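Local coordinates for protein post-proline cleaving enzyme (Rickettsia typhi, PDB 4HVT) that probably acts as a serine-type oligopeptidase that cleaves peptides after proline, pairing a beta-propeller with an alpha/beta-hydrolase domain, at residues E547-K551 / Q552-S556. Residues are numbered along the deposited sequence; the frame is centred on the assembly and turned at random.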
# COMPACT_ATOMS: atom_id res chain seq x y z
N GLU A 547 -24.72 -1.35 11.19
CA GLU A 547 -26.03 -1.65 11.78
C GLU A 547 -26.02 -2.95 12.52
O GLU A 547 -26.71 -3.08 13.56
CB GLU A 547 -27.09 -1.73 10.67
CG GLU A 547 -27.39 -0.36 10.11
CD GLU A 547 -28.34 -0.38 8.95
OE1 GLU A 547 -28.29 -1.30 8.11
OE2 GLU A 547 -29.11 0.61 8.83
N GLU A 548 -25.25 -3.91 12.02
CA GLU A 548 -25.18 -5.19 12.67
C GLU A 548 -24.45 -5.08 14.01
O GLU A 548 -24.82 -5.76 14.98
CB GLU A 548 -24.57 -6.25 11.74
CG GLU A 548 -24.52 -7.63 12.34
CD GLU A 548 -25.87 -8.32 12.38
OE1 GLU A 548 -26.95 -7.68 12.18
OE2 GLU A 548 -25.87 -9.53 12.62
N LEU A 549 -23.42 -4.24 14.09
CA LEU A 549 -22.72 -4.02 15.36
C LEU A 549 -23.64 -3.45 16.44
O LEU A 549 -23.56 -3.78 17.64
CB LEU A 549 -21.53 -3.06 15.15
CG LEU A 549 -20.42 -3.54 14.23
CD1 LEU A 549 -19.46 -2.40 14.01
CD2 LEU A 549 -19.71 -4.73 14.86
N ILE A 550 -24.51 -2.57 15.97
CA ILE A 550 -25.49 -1.94 16.85
C ILE A 550 -26.57 -2.96 17.21
O ILE A 550 -26.99 -3.02 18.36
CB ILE A 550 -26.05 -0.66 16.17
CG1 ILE A 550 -24.95 0.40 16.15
CG2 ILE A 550 -27.30 -0.15 16.88
CD1 ILE A 550 -25.14 1.53 15.14
N LYS A 551 -27.06 -3.75 16.25
CA LYS A 551 -28.16 -4.71 16.55
C LYS A 551 -27.73 -5.74 17.59
O LYS A 551 -28.50 -6.13 18.48
CB LYS A 551 -28.60 -5.40 15.24
CG LYS A 551 -29.85 -6.28 15.29
CD LYS A 551 -30.42 -6.48 13.87
CE LYS A 551 -31.67 -7.37 13.84
NZ LYS A 551 -32.78 -6.82 14.63
N GLN A 552 -26.48 -6.17 17.49
CA GLN A 552 -25.94 -7.14 18.41
C GLN A 552 -25.46 -6.58 19.72
O GLN A 552 -24.86 -7.32 20.48
CB GLN A 552 -24.78 -7.85 17.79
CG GLN A 552 -25.26 -8.60 16.61
CD GLN A 552 -24.28 -9.63 16.22
OE1 GLN A 552 -23.08 -9.38 16.24
NE2 GLN A 552 -24.78 -10.80 15.85
N ASN A 553 -25.73 -5.30 19.98
CA ASN A 553 -25.30 -4.62 21.18
C ASN A 553 -23.83 -4.69 21.54
O ASN A 553 -23.43 -4.70 22.71
CB ASN A 553 -26.17 -5.05 22.38
CG ASN A 553 -27.51 -4.34 22.35
OD1 ASN A 553 -27.61 -3.15 22.68
ND2 ASN A 553 -28.54 -5.05 21.91
N ILE A 554 -23.02 -4.70 20.48
CA ILE A 554 -21.62 -4.46 20.63
C ILE A 554 -21.43 -2.99 20.93
O ILE A 554 -20.64 -2.63 21.80
CB ILE A 554 -20.85 -4.92 19.38
CG1 ILE A 554 -20.97 -6.44 19.27
CG2 ILE A 554 -19.39 -4.46 19.44
CD1 ILE A 554 -20.64 -6.99 17.92
N THR A 555 -22.12 -2.13 20.18
CA THR A 555 -21.94 -0.69 20.34
C THR A 555 -23.26 -0.01 20.00
O THR A 555 -24.29 -0.68 19.80
CB THR A 555 -20.76 -0.19 19.47
OG1 THR A 555 -20.36 1.13 19.84
CG2 THR A 555 -21.11 -0.25 18.02
N SER A 556 -23.22 1.32 20.01
CA SER A 556 -24.33 2.17 19.65
C SER A 556 -23.74 3.43 18.97
O SER A 556 -22.51 3.68 19.07
CB SER A 556 -25.18 2.50 20.88
OG SER A 556 -24.44 3.22 21.85
O HOH W 1 -27.05 -1.07 20.42
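Leu-549 and Ile-554 form the tight side of this helix end, with CD2 of Leu-549 lying 3.9 Å from CD1 of Ile-554 as the two side chains cross at a slant. On the same side, CG2 of Thr-555 packs against CB of Leu-549 at 4.0 Å. Leu-549 and Ile-554 also pack on the sheet: Leu-549 on Tyr-464 and Val-512, Ile-554 on Leu-466 and Val-510. Backbone bonds close the turn beside these side chains. Ile-554 N donates to Leu-549 O at 3.0 Å and approaches almost straight down the carbonyl, though the bond is bent at the hydrogen, while Thr-555 N adds a weak bond to the same oxygen. Asn-553 N reaches Ile-550 O at 3.1 Å from well above the carbonyl plane. The two nested bonds, that of Ile-554 N outside and that of Asn-553 N inside, make a Schellman motif, with Asn-553 as the C-prime residue at positive phi (52°). It ends helix 536-551 of the alpha/beta-hydrolase fold and turns the chain toward strand 560-565. The solvent side runs past Ile-550 O, near the exposed Lys-551 and Asn-553: a water bridges Ile-550 O and Thr-555 O, and the latter oxygen also receives a nearly linear CA-H...O contact from Ile-550 CA at 3.4 Å. Looser still is the pairing of Glu-548 with Gln-552. The glutamate CG stands anti to its N (chi1 -177°) and the chain then bends, bringing OE2 within 3.6 Å of Gln-552 NE2, carboxylate and amide planes being 30° apart. The firmer link between these residues is the last helical bond, Gln-552 N to Glu-548 O. Beyond the turn, Thr-555 OG1 and Ser-556 OG bind the carbonyl oxygens of Asn-478 and Gly-476.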